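Local coordinates for protein 26S proteasome regulatory subunit RPN10 (Schizosaccharomyces pombe, PDB 2X5N) that binds K48-linked polyubiquitin chains as a subunit of the 26S proteasome and shields them from deubiquitinating enzymes, thereby promoting protein degradation, at residues A[5-10]-A[33-38]; A[88-93]-A[107-112]; A[130-135]-A[159-164]. All blocks are in the same frame, centred on the assembly; numbering follows the deposited sequence.

How the interactions relate
Interactions 1 and 2 share one central sheet; interaction 3 joins them through its touch with interaction 2. Strands 3-9 and 106-113 lie side by side in the sheet, and helices pack on both faces. Interaction 1 places helix 24-42 on one face. Interaction 2 places helix 86-98 on the other. They meet through probable backbone hydrogen bonds, L8 N to V110 O at 2.8 Å and M6 O to V110 N at 2.9 Å. Interaction 3 lies further out, its centre 13 Å from that of interaction 2 and 19 Å from that of interaction 1. I109 CD1 packs on M131 CE at 3.6 Å, and R108 NH1 probably bonds S164 O at 2.9 Å.

Interaction 1 (A[5-10]-A[33-38]); sequences TMILID and HMIFNQ
I7 reaches from the strand to the helix, where I35 and F36 receive it. Its terminal methyl does all the close touching. I7 CD1 lies 3.8 Å from I35 CG2, and the two side chains meet at a slant. The same I7 CD1 sits 4.1 Å from F36 N and 4.4 Å from F36 CB, so it rests against the helix backbone as well. The I7 chain is extended at its second torsion (chi2 170°), which carries CD1 out to the helix. I35 offers its CG2 branch, anti to the backbone N, while its longer branch leads off elsewhere. No hydrogen bond crosses this buried, apolar contact. It belongs to the beta-alpha-beta unit of strand 3-9, helix 24-42 and strand 47-52, within the Rossmann-like VWA domain. The F36 ring meets Y68 and F71 edge-to-face. Further along the helix face, I9 packs on F25, Q28 and V32. Backbone bonds to strand 47-52 on one side and to strand 106-113 on the other fix the strand. Beyond its end, D10 lies where metal-binding VWA domains begin their DxSxS motif. Its carboxylate is hydrogen-bonded to S12 OG, G114 N and S115 OG.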
loop_
_atom_site.group_PDB
_atom_site.type_symbol
_atom_site.label_atom_id
_atom_site.label_comp_id
_atom_site.label_asym_id
_atom_site.label_seq_id
_atom_site.Cartn_x
_atom_site.Cartn_y
_atom_site.Cartn_z
ATOM N N THR A 5 -2.632 -5.947 -7.815
ATOM C CA THR A 5 -2.455 -5.099 -6.643
ATOM C C THR A 5 -1.303 -4.148 -6.864
ATOM O O THR A 5 -0.181 -4.575 -7.158
ATOM C CB THR A 5 -2.143 -5.946 -5.387
ATOM O OG1 THR A 5 -3.184 -6.903 -5.163
ATOM C CG2 THR A 5 -2.009 -5.102 -4.137
ATOM N N MET A 6 -1.579 -2.856 -6.710
ATOM C CA MET A 6 -0.516 -1.865 -6.659
ATOM C C MET A 6 -0.163 -1.619 -5.203
ATOM O O MET A 6 -1.034 -1.241 -4.412
ATOM C CB MET A 6 -0.924 -0.548 -7.316
ATOM C CG MET A 6 -1.101 -0.613 -8.834
ATOM S SD MET A 6 0.369 -1.096 -9.736
ATOM C CE MET A 6 1.494 0.132 -9.315
ATOM N N ILE A 7 1.102 -1.854 -4.868
ATOM C CA ILE A 7 1.633 -1.635 -3.534
ATOM C C ILE A 7 2.361 -0.288 -3.525
ATOM O O ILE A 7 3.260 -0.066 -4.309
ATOM C CB ILE A 7 2.564 -2.795 -3.074
ATOM C CG1 ILE A 7 1.797 -4.135 -3.110
ATOM C CG2 ILE A 7 3.055 -2.486 -1.692
ATOM C CD1 ILE A 7 2.627 -5.371 -2.922
ATOM N N LEU A 8 1.909 0.603 -2.648
ATOM C CA LEU A 8 2.382 1.968 -2.573
ATOM C C LEU A 8 3.174 2.147 -1.290
ATOM O O LEU A 8 2.624 2.021 -0.182
ATOM C CB LEU A 8 1.201 2.945 -2.553
ATOM C CG LEU A 8 0.630 3.351 -3.918
ATOM C CD1 LEU A 8 0.304 2.135 -4.803
ATOM C CD2 LEU A 8 -0.619 4.204 -3.744
ATOM N N ILE A 9 4.458 2.442 -1.441
ATOM C CA ILE A 9 5.342 2.648 -0.294
ATOM C C ILE A 9 5.537 4.131 -0.042
ATOM O O ILE A 9 5.594 4.944 -0.967
ATOM C CB ILE A 9 6.709 1.929 -0.440
ATOM C CG1 ILE A 9 7.516 2.374 -1.674
ATOM C CG2 ILE A 9 6.473 0.417 -0.431
ATOM C CD1 ILE A 9 8.896 1.842 -1.650
ATOM N N ASP A 10 5.603 4.468 1.235
ATOM C CA ASP A 10 5.906 5.814 1.673
ATOM C C ASP A 10 7.430 5.934 1.783
ATOM O O ASP A 10 8.060 5.282 2.626
ATOM C CB ASP A 10 5.183 6.081 3.001
ATOM C CG ASP A 10 5.268 7.525 3.473
ATOM O OD1 ASP A 10 6.190 8.261 3.061
ATOM O OD2 ASP A 10 4.396 7.907 4.286
ATOM N N HIS A 33 7.206 -7.394 1.078
ATOM C CA HIS A 33 7.499 -8.730 0.586
ATOM C C HIS A 33 6.395 -9.686 1.034
ATOM O O HIS A 33 5.957 -10.564 0.284
ATOM C CB HIS A 33 8.888 -9.192 1.059
ATOM C CG HIS A 33 9.460 -10.313 0.253
ATOM N ND1 HIS A 33 10.784 -10.718 0.338
ATOM C CD2 HIS A 33 8.933 -11.114 -0.689
ATOM C CE1 HIS A 33 11.003 -11.725 -0.512
ATOM N NE2 HIS A 33 9.873 -11.992 -1.155
ATOM N N MET A 34 5.931 -9.509 2.268
ATOM C CA MET A 34 4.858 -10.349 2.795
ATOM C C MET A 34 3.553 -10.175 2.025
ATOM O O MET A 34 2.906 -11.159 1.688
ATOM C CB MET A 34 4.705 -10.078 4.312
ATOM C CG MET A 34 3.597 -10.833 5.012
ATOM S SD MET A 34 1.928 -10.177 4.793
ATOM C CE MET A 34 2.082 -8.579 5.574
ATOM N N ILE A 35 3.177 -8.931 1.754
ATOM C CA ILE A 35 1.961 -8.626 0.993
ATOM C C ILE A 35 2.067 -9.224 -0.420
ATOM O O ILE A 35 1.143 -9.856 -0.924
ATOM C CB ILE A 35 1.752 -7.102 0.894
ATOM C CG1 ILE A 35 1.494 -6.476 2.260
ATOM C CG2 ILE A 35 0.567 -6.783 -0.025
ATOM C CD1 ILE A 35 0.252 -6.986 2.948
ATOM N N PHE A 36 3.198 -8.976 -1.068
ATOM C CA PHE A 36 3.524 -9.564 -2.364
ATOM C C PHE A 36 3.290 -11.046 -2.444
ATOM O O PHE A 36 2.604 -11.569 -3.316
ATOM C CB PHE A 36 4.895 -9.114 -2.852
ATOM C CG PHE A 36 5.245 -9.529 -4.240
ATOM C CD1 PHE A 36 5.139 -8.620 -5.287
ATOM C CD2 PHE A 36 5.720 -10.802 -4.517
ATOM C CE1 PHE A 36 5.525 -8.963 -6.570
ATOM C CE2 PHE A 36 6.086 -11.150 -5.817
ATOM C CZ PHE A 36 5.989 -10.230 -6.825
ATOM N N ASN A 37 3.876 -11.734 -1.474
ATOM C CA ASN A 37 3.755 -13.183 -1.417
ATOM C C ASN A 37 2.337 -13.616 -1.131
ATOM O O ASN A 37 1.882 -14.594 -1.695
ATOM C CB ASN A 37 4.730 -13.772 -0.381
ATOM C CG ASN A 37 6.163 -13.777 -0.878
ATOM O OD1 ASN A 37 6.444 -13.454 -2.048
ATOM N ND2 ASN A 37 7.083 -14.116 0.010
ATOM N N GLN A 38 1.605 -12.880 -0.305
ATOM C CA GLN A 38 0.189 -13.195 -0.097
ATOM C C GLN A 38 -0.540 -13.198 -1.449
ATOM O O GLN A 38 -1.276 -14.138 -1.776
ATOM C CB GLN A 38 -0.445 -12.192 0.880
ATOM C CG GLN A 38 -1.906 -12.468 1.280
ATOM C CD GLN A 38 -2.929 -11.911 0.299
ATOM O OE1 GLN A 38 -3.008 -10.705 0.082
ATOM N NE2 GLN A 38 -3.729 -12.797 -0.301
#

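Interaction 2 (A[88-93]-A[107-112]); sequences DGIQIA and QRIVAF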
loop_
_atom_site.group_PDB
_atom_site.type_symbol
_atom_site.label_atom_id
_atom_site.label_comp_id
_atom_site.label_asym_id
_atom_site.label_seq_id
_atom_site.Cartn_x
_atom_site.Cartn_y
_atom_site.Cartn_z
ATOM N N ASP A 88 -2.453 11.944 -4.742
ATOM C CA ASP A 88 -1.840 11.773 -6.058
ATOM C C ASP A 88 -1.444 10.319 -6.262
ATOM O O ASP A 88 -1.617 9.770 -7.347
ATOM C CB ASP A 88 -0.592 12.649 -6.220
ATOM C CG ASP A 88 -0.903 14.110 -6.429
ATOM O OD1 ASP A 88 -2.032 14.480 -6.779
ATOM O OD2 ASP A 88 0.031 14.912 -6.301
ATOM N N GLY A 89 -0.886 9.686 -5.223
ATOM C CA GLY A 89 -0.464 8.298 -5.328
ATOM C C GLY A 89 -1.617 7.351 -5.624
ATOM O O GLY A 89 -1.491 6.500 -6.505
ATOM N N ILE A 90 -2.722 7.455 -4.903
ATOM C CA ILE A 90 -3.786 6.503 -5.146
ATOM C C ILE A 90 -4.516 6.799 -6.464
ATOM O O ILE A 90 -5.130 5.904 -7.036
ATOM C CB ILE A 90 -4.772 6.391 -3.966
ATOM C CG1 ILE A 90 -5.455 7.729 -3.714
ATOM C CG2 ILE A 90 -4.057 5.886 -2.709
ATOM C CD1 ILE A 90 -6.581 7.661 -2.660
ATOM N N GLN A 91 -4.416 8.027 -6.975
ATOM C CA GLN A 91 -4.927 8.307 -8.321
ATOM C C GLN A 91 -4.033 7.709 -9.410
ATOM O O GLN A 91 -4.518 7.053 -10.331
ATOM C CB GLN A 91 -5.100 9.809 -8.503
ATOM C CG GLN A 91 -6.216 10.372 -7.688
ATOM C CD GLN A 91 -6.448 11.835 -7.957
ATOM O OE1 GLN A 91 -5.549 12.555 -8.396
ATOM N NE2 GLN A 91 -7.672 12.291 -7.697
ATOM N N ILE A 92 -2.721 7.910 -9.294
ATOM C CA ILE A 92 -1.786 7.341 -10.248
ATOM C C ILE A 92 -1.866 5.813 -10.229
ATOM O O ILE A 92 -1.776 5.155 -11.266
ATOM C CB ILE A 92 -0.373 7.845 -9.975
ATOM C CG1 ILE A 92 -0.267 9.347 -10.300
ATOM C CG2 ILE A 92 0.663 7.068 -10.776
ATOM C CD1 ILE A 92 0.988 10.012 -9.763
ATOM N N ALA A 93 -2.060 5.234 -9.041
ATOM C CA ALA A 93 -2.202 3.788 -8.928
ATOM C C ALA A 93 -3.406 3.300 -9.700
ATOM O O ALA A 93 -3.369 2.249 -10.333
ATOM C CB ALA A 93 -2.325 3.388 -7.466
ATOM N N GLN A 107 -9.195 -5.085 -8.999
ATOM C CA GLN A 107 -8.223 -4.025 -8.773
ATOM C C GLN A 107 -8.096 -3.700 -7.295
ATOM O O GLN A 107 -9.095 -3.494 -6.603
ATOM C CB GLN A 107 -8.630 -2.777 -9.540
ATOM C CG GLN A 107 -8.778 -3.001 -11.060
ATOM C CD GLN A 107 -9.157 -1.716 -11.758
ATOM O OE1 GLN A 107 -8.333 -0.837 -11.896
ATOM N NE2 GLN A 107 -10.402 -1.591 -12.169
ATOM N N ARG A 108 -6.843 -3.672 -6.816
ATOM C CA ARG A 108 -6.592 -3.380 -5.408
ATOM C C ARG A 108 -5.358 -2.498 -5.262
ATOM O O ARG A 108 -4.376 -2.645 -5.992
ATOM C CB ARG A 108 -6.397 -4.675 -4.604
ATOM C CG ARG A 108 -6.090 -4.457 -3.098
ATOM C CD ARG A 108 -6.009 -5.786 -2.315
ATOM N NE ARG A 108 -7.326 -6.403 -2.264
ATOM C CZ ARG A 108 -8.293 -6.062 -1.429
ATOM N NH1 ARG A 108 -8.077 -5.218 -0.436
ATOM N NH2 ARG A 108 -9.490 -6.589 -1.590
ATOM N N ILE A 109 -5.407 -1.629 -4.262
ATOM C CA ILE A 109 -4.270 -0.841 -3.810
ATOM C C ILE A 109 -3.962 -1.227 -2.371
ATOM O O ILE A 109 -4.868 -1.313 -1.552
ATOM C CB ILE A 109 -4.598 0.677 -3.868
ATOM C CG1 ILE A 109 -4.814 1.072 -5.329
ATOM C CG2 ILE A 109 -3.490 1.486 -3.189
ATOM C CD1 ILE A 109 -5.337 2.477 -5.500
ATOM N N VAL A 110 -2.683 -1.452 -2.057
ATOM C CA VAL A 110 -2.226 -1.577 -0.656
ATOM C C VAL A 110 -1.232 -0.447 -0.426
ATOM O O VAL A 110 -0.207 -0.420 -1.080
ATOM C CB VAL A 110 -1.578 -2.946 -0.358
ATOM C CG1 VAL A 110 -1.072 -2.976 1.073
ATOM C CG2 VAL A 110 -2.604 -4.037 -0.569
ATOM N N ALA A 111 -1.573 0.501 0.443
ATOM C CA ALA A 111 -0.761 1.683 0.639
ATOM C C ALA A 111 -0.289 1.810 2.076
ATOM O O ALA A 111 -1.078 1.651 3.017
ATOM C CB ALA A 111 -1.552 2.943 0.270
ATOM N N PHE A 112 0.972 2.175 2.228
ATOM C CA PHE A 112 1.547 2.516 3.512
ATOM C C PHE A 112 1.487 4.025 3.721
ATOM O O PHE A 112 1.808 4.794 2.819
ATOM C CB PHE A 112 3.007 2.099 3.560
ATOM C CG PHE A 112 3.238 0.621 3.568
ATOM C CD1 PHE A 112 3.510 -0.046 4.757
ATOM C CD2 PHE A 112 3.204 -0.113 2.382
ATOM C CE1 PHE A 112 3.769 -1.404 4.768
ATOM C CE2 PHE A 112 3.459 -1.475 2.394
ATOM C CZ PHE A 112 3.756 -2.118 3.586
#
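A93 and I109 mark the closest approach of the two backbones, with 7.2 Å between their CA atoms, where helix 86-98 lies over strand 106-113. I109 is the strand residue that carries the contact. Its CD1 meets A93 CB at 3.7 Å, and its CG1 is 4.0 Å from A93 CB, so the alanine methyl rests against the outer part of the isoleucine. I90 also touches I109 CD1. I109 CD1 lies 3.8 Å from I90 O and 4.2 Å from I90 CB. I109 CG1 stands beside the backbone N, and its second torsion is extended (chi2 172°). CD1 is therefore carried up to the helix between I90 and A93. The small A93 side chain is consistent with the close approach here. The A93–I109 contact is apolar, and no hydrogen bond crosses between the segments. I90 O is a polar atom, but it takes a hydrogen bond from Q94 NE2.

Strand 106-113 is central in the sheet of this VWA domain, parallel to its neighbours 3-9 and 136-143. Helix 86-98 precedes it in the chain and covers part of one face, beside helix 121-133. A111 CB also points to that first helix, at a longer distance, and touches L8. Q94 and L97 of the same helix also touch I109. On the opposite face, F112 packs on Q28, T31 and V32 of helix 24-42. R108 is held there by salt bridges to E3 and D139.

Interaction 3 (A[130-135]-A[159-164]); sequences RMKKNN and ANSSDS
K132 lies along the end of helix 151-159, with its aliphatic chain against the backbone of A159 and N160. This is the tight part of the contact. K132 CB is 3.5 Å from A159 O, and K132 CE is 3.4 Å from N160 O. Its CG lies anti to the backbone N (chi1 -178°) and the chain beyond is fully extended, so successive methylenes pass the two carbonyl oxygens in turn. A159 itself is buried and packs on I138 of the sheet.

The loose side is S161 and NZ. K132 CE, which also touches N160 O, is 4.3 Å from S161 CB; both residues are exposed. The ammonium group makes no direct hydrogen bond across the contact. A water joins the two sides instead, accepting from K132 NZ at 3.0 Å and donating to N160 O at 2.7 Å. The positive charge near the carbonyl end of a helix is probably favourable. Beyond it the loop holds its own shape: S164 OG donates to S161 O at 2.8 Å, and N160 OD1 accepts from C165 N.

Helix 121-133 stops just past K132 in a Schellman motif, with N135 at positive phi (63°). M131, one residue back, turns inward to V136 and I138. Two neighbouring helices thus end side by side over one face of the mixed, mainly parallel sheet, as in the Rossmann-like alpha/beta fold of VWA domains.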
loop_
_atom_site.group_PDB
_atom_site.type_symbol
_atom_site.label_atom_id
_atom_site.label_comp_id
_atom_site.label_asym_id
_atom_site.label_seq_id
_atom_site.Cartn_x
_atom_site.Cartn_y
_atom_site.Cartn_z
ATOM N N ARG A 130 -14.841 7.807 -4.956
ATOM C CA ARG A 130 -14.421 7.603 -6.329
ATOM C C ARG A 130 -13.809 6.199 -6.518
ATOM O O ARG A 130 -14.169 5.525 -7.488
ATOM C CB ARG A 130 -13.444 8.715 -6.775
ATOM C CG ARG A 130 -12.948 8.604 -8.211
ATOM C CD ARG A 130 -14.087 8.761 -9.217
ATOM N NE ARG A 130 -14.679 10.096 -9.173
ATOM C CZ ARG A 130 -15.703 10.491 -9.924
ATOM N NH1 ARG A 130 -16.259 9.660 -10.795
ATOM N NH2 ARG A 130 -16.173 11.721 -9.800
ATOM N N MET A 131 -12.925 5.749 -5.615
ATOM C CA MET A 131 -12.415 4.372 -5.676
ATOM C C MET A 131 -13.559 3.361 -5.655
ATOM O O MET A 131 -13.552 2.386 -6.407
ATOM C CB MET A 131 -11.472 4.057 -4.507
ATOM C CG MET A 131 -10.089 4.716 -4.566
ATOM S SD MET A 131 -8.924 3.910 -3.492
ATOM C CE MET A 131 -8.689 2.357 -4.322
ATOM N N LYS A 132 -14.536 3.579 -4.781
ATOM C CA LYS A 132 -15.604 2.616 -4.621
ATOM C C LYS A 132 -16.413 2.556 -5.913
ATOM O O LYS A 132 -16.793 1.479 -6.380
ATOM C CB LYS A 132 -16.498 2.994 -3.441
ATOM C CG LYS A 132 -17.608 1.995 -3.189
ATOM C CD LYS A 132 -18.494 2.423 -2.023
ATOM C CE LYS A 132 -19.631 1.435 -1.807
ATOM N NZ LYS A 132 -20.566 1.867 -0.734
ATOM N N LYS A 133 -16.650 3.727 -6.500
ATOM C CA LYS A 133 -17.366 3.821 -7.770
ATOM C C LYS A 133 -16.583 3.085 -8.855
ATOM O O LYS A 133 -17.164 2.450 -9.720
ATOM C CB LYS A 133 -17.564 5.290 -8.159
ATOM C CG LYS A 133 -18.340 5.508 -9.449
ATOM C CD LYS A 133 -18.409 6.988 -9.798
ATOM C CE LYS A 133 -19.240 7.246 -11.043
ATOM N NZ LYS A 133 -20.689 6.989 -10.817
ATOM N N ASN A 134 -15.258 3.165 -8.769
ATOM C CA ASN A 134 -14.348 2.547 -9.741
ATOM C C ASN A 134 -14.064 1.059 -9.463
ATOM O O ASN A 134 -13.286 0.450 -10.187
ATOM C CB ASN A 134 -13.029 3.351 -9.758
ATOM C CG ASN A 134 -13.196 4.734 -10.408
ATOM O OD1 ASN A 134 -14.152 4.962 -11.144
ATOM N ND2 ASN A 134 -12.279 5.657 -10.118
ATOM N N ASN A 135 -14.656 0.500 -8.393
ATOM C CA ASN A 135 -14.487 -0.922 -8.002
ATOM C C ASN A 135 -13.032 -1.309 -7.625
ATOM O O ASN A 135 -12.548 -2.411 -7.822
ATOM C CB ASN A 135 -15.019 -1.855 -9.087
ATOM C CG ASN A 135 -16.533 -1.877 -9.139
ATOM O OD1 ASN A 135 -17.197 -1.887 -8.097
ATOM N ND2 ASN A 135 -17.089 -1.891 -10.344
ATOM N N ALA A 159 -14.796 3.868 1.191
ATOM C CA ALA A 159 -14.320 3.095 0.041
ATOM C C ALA A 159 -14.904 1.688 0.060
ATOM O O ALA A 159 -14.971 1.020 -0.985
ATOM C CB ALA A 159 -12.791 3.014 0.055
ATOM N N ASN A 160 -15.283 1.218 1.242
ATOM C CA ASN A 160 -15.498 -0.220 1.431
ATOM C C ASN A 160 -16.704 -0.752 0.675
ATOM O O ASN A 160 -17.728 -0.095 0.557
ATOM C CB ASN A 160 -15.627 -0.511 2.928
ATOM C CG ASN A 160 -15.194 -1.900 3.313
ATOM O OD1 ASN A 160 -14.775 -2.695 2.498
ATOM N ND2 ASN A 160 -15.280 -2.190 4.596
ATOM N N SER A 161 -16.555 -1.951 0.144
ATOM C CA SER A 161 -17.632 -2.644 -0.520
ATOM C C SER A 161 -17.426 -4.126 -0.261
ATOM O O SER A 161 -16.369 -4.654 -0.540
ATOM C CB SER A 161 -17.600 -2.371 -2.014
ATOM O OG SER A 161 -18.785 -2.861 -2.618
ATOM N N SER A 162 -18.442 -4.790 0.273
ATOM C CA SER A 162 -18.366 -6.225 0.529
ATOM C C SER A 162 -17.151 -6.597 1.400
ATOM O O SER A 162 -16.540 -7.636 1.188
ATOM C CB SER A 162 -18.296 -6.989 -0.794
ATOM O OG SER A 162 -19.418 -6.701 -1.617
ATOM N N ASP A 163 -16.823 -5.747 2.376
ATOM C CA ASP A 163 -15.738 -5.986 3.331
ATOM C C ASP A 163 -14.393 -6.222 2.641
ATOM O O ASP A 163 -13.587 -7.052 3.055
ATOM C CB ASP A 163 -16.076 -7.164 4.247
ATOM C CG ASP A 163 -17.342 -6.926 5.052
ATOM O OD1 ASP A 163 -17.428 -5.878 5.736
ATOM O OD2 ASP A 163 -18.259 -7.777 4.992
ATOM N N SER A 164 -14.144 -5.447 1.598
ATOM C CA SER A 164 -12.960 -5.637 0.786
ATOM C C SER A 164 -11.801 -4.760 1.195
ATOM O O SER A 164 -10.693 -4.999 0.747
ATOM C CB SER A 164 -13.322 -5.351 -0.669
ATOM O OG SER A 164 -13.709 -3.993 -0.823
HETATM O O HOH W 1 -18.816 2.099 1.738
#